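Local coordinates for protein PTS system, IIA component (Enterococcus faecalis, PDB 3BED) that probably takes part in phosphoryl transfer as the IIA component of a mannose/sorbose-type sugar phosphotransferase system, at residues A22-I27 and M99-A104; G47-L52 and C76-M81; A59-T64 and T85-R90. One frame throughout, in Å; residues are numbered along the deposited sequence. Where two conformers were deposited one is given.

Interaction 1 of 3, residues A22-I27 and M99-A104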
loop_
_atom_site.group_PDB
_atom_site.type_symbol
_atom_site.label_atom_id
_atom_site.label_comp_id
_atom_site.label_asym_id
_atom_site.label_seq_id
_atom_site.Cartn_x
_atom_site.Cartn_y
_atom_site.Cartn_z
ATOM N N ALA A 22 11.011 2.479 -2.366
ATOM C CA ALA A 22 11.733 2.300 -3.654
ATOM C C ALA A 22 10.862 2.730 -4.819
ATOM O O ALA A 22 11.308 3.474 -5.683
ATOM C CB ALA A 22 12.172 0.861 -3.819
ATOM N N SER A 23 9.614 2.308 -4.804
ATOM C CA SER A 23 8.655 2.698 -5.850
ATOM C C SER A 23 8.416 4.219 -5.866
ATOM O O SER A 23 8.309 4.852 -6.918
ATOM C CB SER A 23 7.347 1.938 -5.657
ATOM O OG SER A 23 7.558 0.539 -5.875
ATOM N N THR A 24 8.281 4.808 -4.676
ATOM C CA THR A 24 8.115 6.262 -4.548
ATOM C C THR A 24 9.293 6.988 -5.176
ATOM O O THR A 24 9.117 7.974 -5.859
ATOM C CB THR A 24 8.014 6.669 -3.041
ATOM O OG1 THR A 24 6.862 6.045 -2.472
ATOM C CG2 THR A 24 7.891 8.171 -2.881
ATOM N N GLN A 25 10.509 6.509 -4.896
ATOM C CA GLN A 25 11.669 7.232 -5.425
ATOM C C GLN A 25 11.666 7.174 -6.970
ATOM O O GLN A 25 12.075 8.118 -7.643
ATOM C CB GLN A 25 12.964 6.623 -4.832
ATOM C CG GLN A 25 13.167 7.038 -3.367
ATOM C CD GLN A 25 14.124 6.124 -2.629
ATOM O OE1 GLN A 25 14.417 5.011 -3.082
ATOM N NE2 GLN A 25 14.638 6.598 -1.501
HETATM N N MSE A 26 11.143 6.086 -7.515
HETATM C CA MSE A 26 11.091 5.937 -8.970
HETATM C C MSE A 26 10.013 6.772 -9.661
HETATM O O MSE A 26 9.996 6.887 -10.900
HETATM C CB MSE A 26 10.995 4.466 -9.356
HETATM C CG MSE A 26 12.297 3.670 -9.071
HETATM SE SE MSE A 26 13.656 4.072 -10.416
HETATM C CE MSE A 26 12.839 3.099 -11.911
ATOM N N ILE A 27 9.144 7.376 -8.857
ATOM C CA ILE A 27 8.053 8.205 -9.332
ATOM C C ILE A 27 8.383 9.679 -9.104
ATOM O O ILE A 27 8.167 10.498 -9.981
ATOM C CB ILE A 27 6.703 7.819 -8.650
ATOM C CG1 ILE A 27 6.277 6.422 -9.139
ATOM C CG2 ILE A 27 5.574 8.875 -8.943
ATOM C CD1 ILE A 27 5.181 5.818 -8.322
HETATM N N MSE A 99 -0.034 7.901 -0.588
HETATM C CA MSE A 99 0.364 8.568 0.648
HETATM C C MSE A 99 1.859 8.796 0.673
HETATM O O MSE A 99 2.326 9.877 1.103
HETATM C CB MSE A 99 -0.074 7.755 1.867
HETATM C CG MSE A 99 -1.519 7.799 2.133
HETATM SE SE MSE A 99 -1.941 6.329 3.377
HETATM C CE MSE A 99 -0.255 6.643 4.457
ATOM N N ALA A 100 2.620 7.802 0.217
ATOM C CA ALA A 100 4.077 7.902 0.248
ATOM C C ALA A 100 4.574 8.959 -0.726
ATOM O O ALA A 100 5.498 9.728 -0.392
ATOM C CB ALA A 100 4.705 6.552 -0.072
ATOM N N ILE A 101 4.002 8.974 -1.942
ATOM C CA ILE A 101 4.354 10.031 -2.926
ATOM C C ILE A 101 4.059 11.425 -2.387
ATOM O O ILE A 101 4.922 12.329 -2.474
ATOM C CB ILE A 101 3.581 9.793 -4.282
ATOM C CG1 ILE A 101 4.198 8.535 -4.939
ATOM C CG2 ILE A 101 3.463 11.131 -5.112
ATOM C CD1 ILE A 101 3.179 8.061 -6.057
ATOM N N GLU A 102 2.843 11.622 -1.870
ATOM C CA GLU A 102 2.542 12.940 -1.354
ATOM C C GLU A 102 3.407 13.332 -0.161
ATOM O O GLU A 102 3.764 14.506 -0.031
ATOM C CB GLU A 102 1.052 13.090 -1.061
ATOM C CG GLU A 102 0.195 12.945 -2.333
ATOM C CD GLU A 102 0.480 14.003 -3.404
ATOM O OE1 GLU A 102 1.009 15.101 -3.103
ATOM O OE2 GLU A 102 0.151 13.726 -4.559
ATOM N N ALA A 103 3.749 12.385 0.711
ATOM C CA ALA A 103 4.608 12.683 1.850
ATOM C C ALA A 103 5.962 13.135 1.346
ATOM O O ALA A 103 6.584 14.061 1.897
ATOM C CB ALA A 103 4.736 11.443 2.710
ATOM N N ALA A 104 6.431 12.482 0.285
ATOM C CA ALA A 104 7.792 12.691 -0.196
ATOM C C ALA A 104 7.964 14.090 -0.739
ATOM O O ALA A 104 9.061 14.621 -0.682
ATOM C CB ALA A 104 8.105 11.703 -1.266
#
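Helices 16-28 and 97-105 lie side by side on one flank of the parallel sheet in this alpha/beta fold. Their short segments 22-27 and 99-104 cross at -57°, with axes 9.4 Å apart at closest approach. The tight part is built around Thr24. Its side chain faces two alanines, Ala100 and Ala104, which lie one helical turn apart. Thr24 CG2 stands anti to the backbone N and reaches Ala104 CB at 3.9 Å. It also lies 4.0 Å from Ile101 CA. The hydroxyl branch sits beside the backbone N (chi1 -62°), where OG1 is hydrogen-bonded to Thr20 O one turn back. The same OG1 rests 3.3 Å from Ala100 CB, so this buried oxygen is satisfied within its own helix while it packs against a methyl group. The looser side holds Ile27 and Ile101, both partly exposed. Their side chains cross at about a right angle. The second subunit closes in here, with its His13 on Ile27 and its Leu70 on Ile101. The CD1 tip of Ile101 lies against two branches of Ile27, with Ile27 CD1 and Ile27 CG2 each 3.8 Å away.

Interaction 2 of 3, residues G47-L52 and C76-M81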
loop_
_atom_site.group_PDB
_atom_site.type_symbol
_atom_site.label_atom_id
_atom_site.label_comp_id
_atom_site.label_asym_id
_atom_site.label_seq_id
_atom_site.Cartn_x
_atom_site.Cartn_y
_atom_site.Cartn_z
ATOM N N GLY A 47 12.099 -6.780 19.133
ATOM C CA GLY A 47 12.987 -6.480 17.981
ATOM C C GLY A 47 12.454 -5.325 17.160
ATOM O O GLY A 47 13.231 -4.540 16.609
ATOM N N THR A 48 11.128 -5.234 17.048
ATOM C CA THR A 48 10.495 -4.152 16.329
ATOM C C THR A 48 10.692 -2.843 17.093
ATOM O O THR A 48 11.041 -1.819 16.492
ATOM C CB THR A 48 8.990 -4.453 16.119
ATOM O OG1 THR A 48 8.865 -5.706 15.421
ATOM C CG2 THR A 48 8.381 -3.410 15.261
ATOM N N GLN A 49 10.457 -2.879 18.403
ATOM C CA GLN A 49 10.699 -1.706 19.247
ATOM C C GLN A 49 12.129 -1.218 19.117
ATOM O O GLN A 49 12.371 -0.012 19.056
ATOM C CB GLN A 49 10.444 -2.061 20.714
ATOM C CG GLN A 49 8.967 -2.168 21.092
ATOM C CD GLN A 49 8.778 -2.570 22.579
ATOM O OE1 GLN A 49 9.557 -3.323 23.130
ATOM N NE2 GLN A 49 7.721 -2.070 23.200
ATOM N N ALA A 50 13.066 -2.151 19.083
ATOM C CA ALA A 50 14.468 -1.770 19.039
ATOM C C ALA A 50 14.795 -1.128 17.684
ATOM O O ALA A 50 15.563 -0.158 17.616
ATOM C CB ALA A 50 15.387 -2.976 19.302
ATOM N N LYS A 51 14.215 -1.644 16.602
ATOM C CA LYS A 51 14.496 -1.079 15.273
ATOM C C LYS A 51 13.972 0.350 15.187
ATOM O O LYS A 51 14.672 1.235 14.684
ATOM C CB LYS A 51 13.871 -1.932 14.180
ATOM C CG LYS A 51 14.633 -3.223 13.936
ATOM C CD LYS A 51 13.933 -4.022 12.835
ATOM C CE LYS A 51 14.729 -5.259 12.463
ATOM N NZ LYS A 51 14.163 -6.005 11.256
ATOM N N LEU A 52 12.739 0.582 15.653
ATOM C CA LEU A 52 12.246 1.955 15.614
ATOM C C LEU A 52 13.069 2.840 16.576
ATOM O O LEU A 52 13.353 4.009 16.270
ATOM C CB LEU A 52 10.777 2.030 16.004
ATOM C CG LEU A 52 10.131 3.399 15.969
ATOM C CD1 LEU A 52 10.273 4.051 14.590
ATOM C CD2 LEU A 52 8.670 3.346 16.408
ATOM N N CYS A 76 2.550 -0.886 13.693
ATOM C CA CYS A 76 1.788 0.285 14.075
ATOM C C CYS A 76 1.728 0.486 15.605
ATOM O O CYS A 76 1.910 1.624 16.109
ATOM C CB CYS A 76 0.409 0.225 13.451
ATOM S SG CYS A 76 -0.472 1.823 13.537
ATOM N N ASN A 77 1.510 -0.603 16.356
ATOM C CA ASN A 77 1.473 -0.468 17.826
ATOM C C ASN A 77 2.792 0.081 18.389
ATOM O O ASN A 77 2.826 0.888 19.306
ATOM C CB ASN A 77 1.200 -1.833 18.466
ATOM C CG ASN A 77 -0.173 -2.390 18.093
ATOM O OD1 ASN A 77 -1.095 -1.638 17.736
ATOM N ND2 ASN A 77 -0.325 -3.710 18.232
ATOM N N VAL A 78 3.879 -0.376 17.813
ATOM C CA VAL A 78 5.202 0.047 18.267
ATOM C C VAL A 78 5.402 1.555 18.003
ATOM O O VAL A 78 5.920 2.257 18.855
ATOM C CB VAL A 78 6.239 -0.785 17.586
ATOM C CG1 VAL A 78 7.665 -0.137 17.646
ATOM C CG2 VAL A 78 6.221 -2.168 18.172
ATOM N N ALA A 79 4.944 2.025 16.834
ATOM C CA ALA A 79 4.988 3.454 16.482
ATOM C C ALA A 79 4.134 4.233 17.476
ATOM O O ALA A 79 4.591 5.243 18.036
ATOM C CB ALA A 79 4.501 3.685 15.030
HETATM N N MSE A 80 2.905 3.760 17.725
HETATM C CA MSE A 80 2.010 4.401 18.681
HETATM C C MSE A 80 2.656 4.520 20.074
HETATM O O MSE A 80 2.532 5.551 20.747
HETATM C CB MSE A 80 0.711 3.607 18.801
HETATM C CG MSE A 80 -0.302 4.318 19.652
HETATM SE SE MSE A 80 -1.929 3.279 19.785
HETATM C CE MSE A 80 -1.167 1.553 20.403
HETATM N N MSE A 81 3.327 3.444 20.508
HETATM C CA MSE A 81 3.931 3.420 21.850
HETATM C C MSE A 81 5.070 4.473 21.924
HETATM O O MSE A 81 5.306 5.101 22.954
HETATM C CB MSE A 81 4.504 2.033 22.177
HETATM C CG MSE A 81 3.420 0.991 22.519
HETATM SE SE MSE A 81 4.258 -0.713 23.009
HETATM C CE MSE A 81 3.689 -1.710 21.448
#
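Two neighbouring helices, 44-59 and 74-82, pack on one face of the parallel sheet of this alpha/beta fold, with Val78 set among Leu45, Thr48, Gln49 and Leu52. The segments 47-52 and 76-81 cross at -53°, and their axes come within 9.6 Å. At the start of the second segment, Cys76 packs on Val91 and Ala93 of strand 89-93 and on Ile129 of the second subunit. Val78 carries the contact, and its two methyls divide the neighbours between them. CG1 is anti to the backbone N (chi1 162°) and meets both Gln49 CA and Leu52 CD2 at 3.8 Å. CG2 lies beside the backbone N and touches Thr48 CG2 at 3.8 Å. The aliphatic part of Gln49 lies obliquely over the same methyl. Thr48 OG1 is hydrogen-bonded to Gly44 O in its own helix, and its methyl faces Val78. Ala79 lies on the sheet side. Leu52 and Val78 lie antiparallel alongside each other, Leu52 with CG anti to the backbone N (chi1 -178°). This carries Leu52 CD2 to within 3.7 Å of Ala79 CA. Leu52 and Ala79 both also rest on Met11 of strand 7-13, so this side is well buried. Met81, a selenomethionine, ends the segment at the exposed edge of the contact. Its chain bends at the last torsion and crosses the end of Gln49 at about a right angle, placing SE 3.7 Å from Gln49 NE2.

Interaction 3 of 3, residues A59-T64 and T85-R90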
loop_
_atom_site.group_PDB
_atom_site.type_symbol
_atom_site.label_atom_id
_atom_site.label_comp_id
_atom_site.label_asym_id
_atom_site.label_seq_id
_atom_site.Cartn_x
_atom_site.Cartn_y
_atom_site.Cartn_z
ATOM N N ALA A 59 17.654 10.522 15.618
ATOM C CA ALA A 59 17.115 11.807 15.182
ATOM C C ALA A 59 16.781 12.791 16.313
ATOM O O ALA A 59 16.697 14.022 16.080
ATOM C CB ALA A 59 15.886 11.601 14.282
ATOM N N GLY A 60 16.607 12.285 17.525
ATOM C CA GLY A 60 16.168 13.124 18.645
ATOM C C GLY A 60 14.786 13.752 18.465
ATOM O O GLY A 60 13.926 13.209 17.730
ATOM N N ASN A 61 14.561 14.873 19.143
ATOM C CA ASN A 61 13.251 15.500 19.231
ATOM C C ASN A 61 12.959 16.354 18.011
ATOM O O ASN A 61 12.894 17.604 18.079
ATOM C CB ASN A 61 13.109 16.302 20.553
ATOM C CG ASN A 61 11.694 16.834 20.777
ATOM O OD1 ASN A 61 10.753 16.493 20.049
ATOM N ND2 ASN A 61 11.537 17.703 21.781
ATOM N N VAL A 62 12.826 15.668 16.875
ATOM C CA VAL A 62 12.522 16.306 15.607
ATOM C C VAL A 62 11.112 15.910 15.135
ATOM O O VAL A 62 10.711 14.763 15.310
ATOM C CB VAL A 62 13.591 15.912 14.579
ATOM C CG1 VAL A 62 13.722 14.399 14.477
ATOM C CG2 VAL A 62 13.352 16.573 13.231
ATOM N N PRO A 63 10.335 16.848 14.566
ATOM C CA PRO A 63 9.034 16.434 13.998
ATOM C C PRO A 63 9.193 15.278 13.021
ATOM O O PRO A 63 10.072 15.293 12.144
ATOM C CB PRO A 63 8.544 17.700 13.283
ATOM C CG PRO A 63 9.155 18.810 14.115
ATOM C CD PRO A 63 10.537 18.316 14.441
ATOM N N THR A 64 8.400 14.236 13.259
ATOM C CA THR A 64 8.540 12.975 12.543
ATOM C C THR A 64 7.193 12.349 12.284
ATOM O O THR A 64 6.321 12.400 13.151
ATOM C CB THR A 64 9.370 11.996 13.386
ATOM O OG1 THR A 64 10.703 12.524 13.556
ATOM C CG2 THR A 64 9.454 10.635 12.678
ATOM N N THR A 85 6.998 8.911 24.254
ATOM C CA THR A 85 8.350 9.377 24.506
ATOM C C THR A 85 8.706 10.577 23.613
ATOM O O THR A 85 9.435 11.477 24.050
ATOM C CB THR A 85 9.337 8.234 24.271
ATOM O OG1 THR A 85 9.078 7.206 25.229
ATOM C CG2 THR A 85 10.798 8.690 24.396
ATOM N N TYR A 86 8.205 10.574 22.370
ATOM C CA TYR A 86 8.590 11.565 21.329
ATOM C C TYR A 86 7.432 12.471 21.021
ATOM O O TYR A 86 6.533 12.105 20.268
ATOM C CB TYR A 86 9.076 10.842 20.054
ATOM C CG TYR A 86 10.396 10.144 20.255
ATOM C CD1 TYR A 86 11.609 10.819 20.056
ATOM C CD2 TYR A 86 10.439 8.822 20.727
ATOM C CE1 TYR A 86 12.816 10.171 20.279
ATOM C CE2 TYR A 86 11.645 8.162 20.953
ATOM C CZ TYR A 86 12.827 8.862 20.745
ATOM O OH TYR A 86 14.058 8.297 20.935
ATOM N N PRO A 87 7.425 13.683 21.612
ATOM C CA PRO A 87 6.239 14.529 21.533
ATOM C C PRO A 87 5.936 15.113 20.136
ATOM O O PRO A 87 4.813 15.588 19.864
ATOM C CB PRO A 87 6.565 15.676 22.516
ATOM C CG PRO A 87 8.022 15.741 22.579
ATOM C CD PRO A 87 8.503 14.317 22.406
ATOM N N GLN A 88 6.903 15.052 19.231
ATOM C CA GLN A 88 6.655 15.569 17.886
ATOM C C GLN A 88 6.570 14.460 16.834
ATOM O O GLN A 88 6.723 14.734 15.643
ATOM C CB GLN A 88 7.740 16.576 17.507
ATOM C CG GLN A 88 7.894 17.718 18.539
ATOM C CD GLN A 88 8.669 18.868 17.989
ATOM O OE1 GLN A 88 9.874 18.924 18.157
ATOM N NE2 GLN A 88 7.997 19.751 17.257
ATOM N N LEU A 89 6.317 13.225 17.302
ATOM C CA LEU A 89 6.096 12.087 16.426
ATOM C C LEU A 89 4.613 11.897 16.240
ATOM O O LEU A 89 3.856 11.957 17.216
ATOM C CB LEU A 89 6.675 10.827 17.089
ATOM C CG LEU A 89 6.328 9.474 16.422
ATOM C CD1 LEU A 89 6.991 9.383 15.053
ATOM C CD2 LEU A 89 6.782 8.315 17.300
ATOM N N ARG A 90 4.180 11.687 14.989
ATOM C CA ARG A 90 2.805 11.289 14.703
ATOM C C ARG A 90 2.822 10.005 13.868
ATOM O O ARG A 90 3.857 9.650 13.291
ATOM C CB ARG A 90 2.026 12.398 13.973
ATOM C CG ARG A 90 2.042 13.787 14.679
ATOM C CD ARG A 90 1.065 13.838 15.883
ATOM N NE ARG A 90 1.091 15.153 16.528
ATOM C CZ ARG A 90 2.053 15.616 17.332
ATOM N NH1 ARG A 90 3.087 14.857 17.706
ATOM N NH2 ARG A 90 1.957 16.878 17.788
#
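Two backbone oxygens, Gln88 O and Thr64 O, each accept both an N-H hydrogen bond and a CA-H contact from the other segment. Thr64 N donates to Gln88 O at 3.0 Å, arriving 31° out of the carbonyl plane. Arg90 N donates to Thr64 O at 2.9 Å, nearly along the C=O axis (163°). Gln88 O also takes a CA-H contact from Pro63 CA at 3.3 Å, and Thr64 O takes a similar one from Leu89 CA. Thr64 and Leu89 thereby form a parallel beta bridge. It lies at the N-terminal ends of strands 64-68 and 89-93, the two strands of a beta-alpha-beta unit whose helix is 74-82. On one face of the sheet Thr64 CG2 meets Leu89 CD1 at 3.6 Å, the two side chains crossing obliquely. Thr64 OG1 donates a hydrogen bond to Val62 O at 2.8 Å. Outside the bridge, Gln88 lies along the Pro63 ring, with Gln88 CB 3.7 Å from Pro63 CA. Asn61 crosses Pro87 at about a right angle. Gly60 leaves helix 44-59 with positive phi, and its O approaches the Tyr86 ring. The side chain of Arg90 folds back over its own segment and ties the type I turn 86-89 to the strand that follows. NE is held in a salt bridge to Asp112, which with the NH1 bonds fixes the guanidinium in rotation. Arg90 NH1 donates to Pro87 O at 2.9 Å and to Leu89 O at 3.0 Å, both oxygens lying close to the guanidinium plane.

In the fold
Interaction 1 spans the longest part of the chain, and interactions 2 and 3 are nested within the loop it closes. Interactions 1 and 2 each pair two helices, on opposite sides of the chain's centre, with centres 22 Å apart. Both touch the second subunit, interaction 2 through helix 74-82. Interaction 3 lies on the surface, 22 Å from interaction 1 and 14 Å from interaction 2 between centres. Interactions 2 and 3 alternate along the chain and meet where Ala79 O lies 3.8 Å from Leu89 CD2. Helix 74-82 is followed by strand 89-93, then helix 97-105. The helix pairs flank the four-stranded parallel sheet and interaction 3 joins two of its strands, so together they tie both helical layers to the sheet.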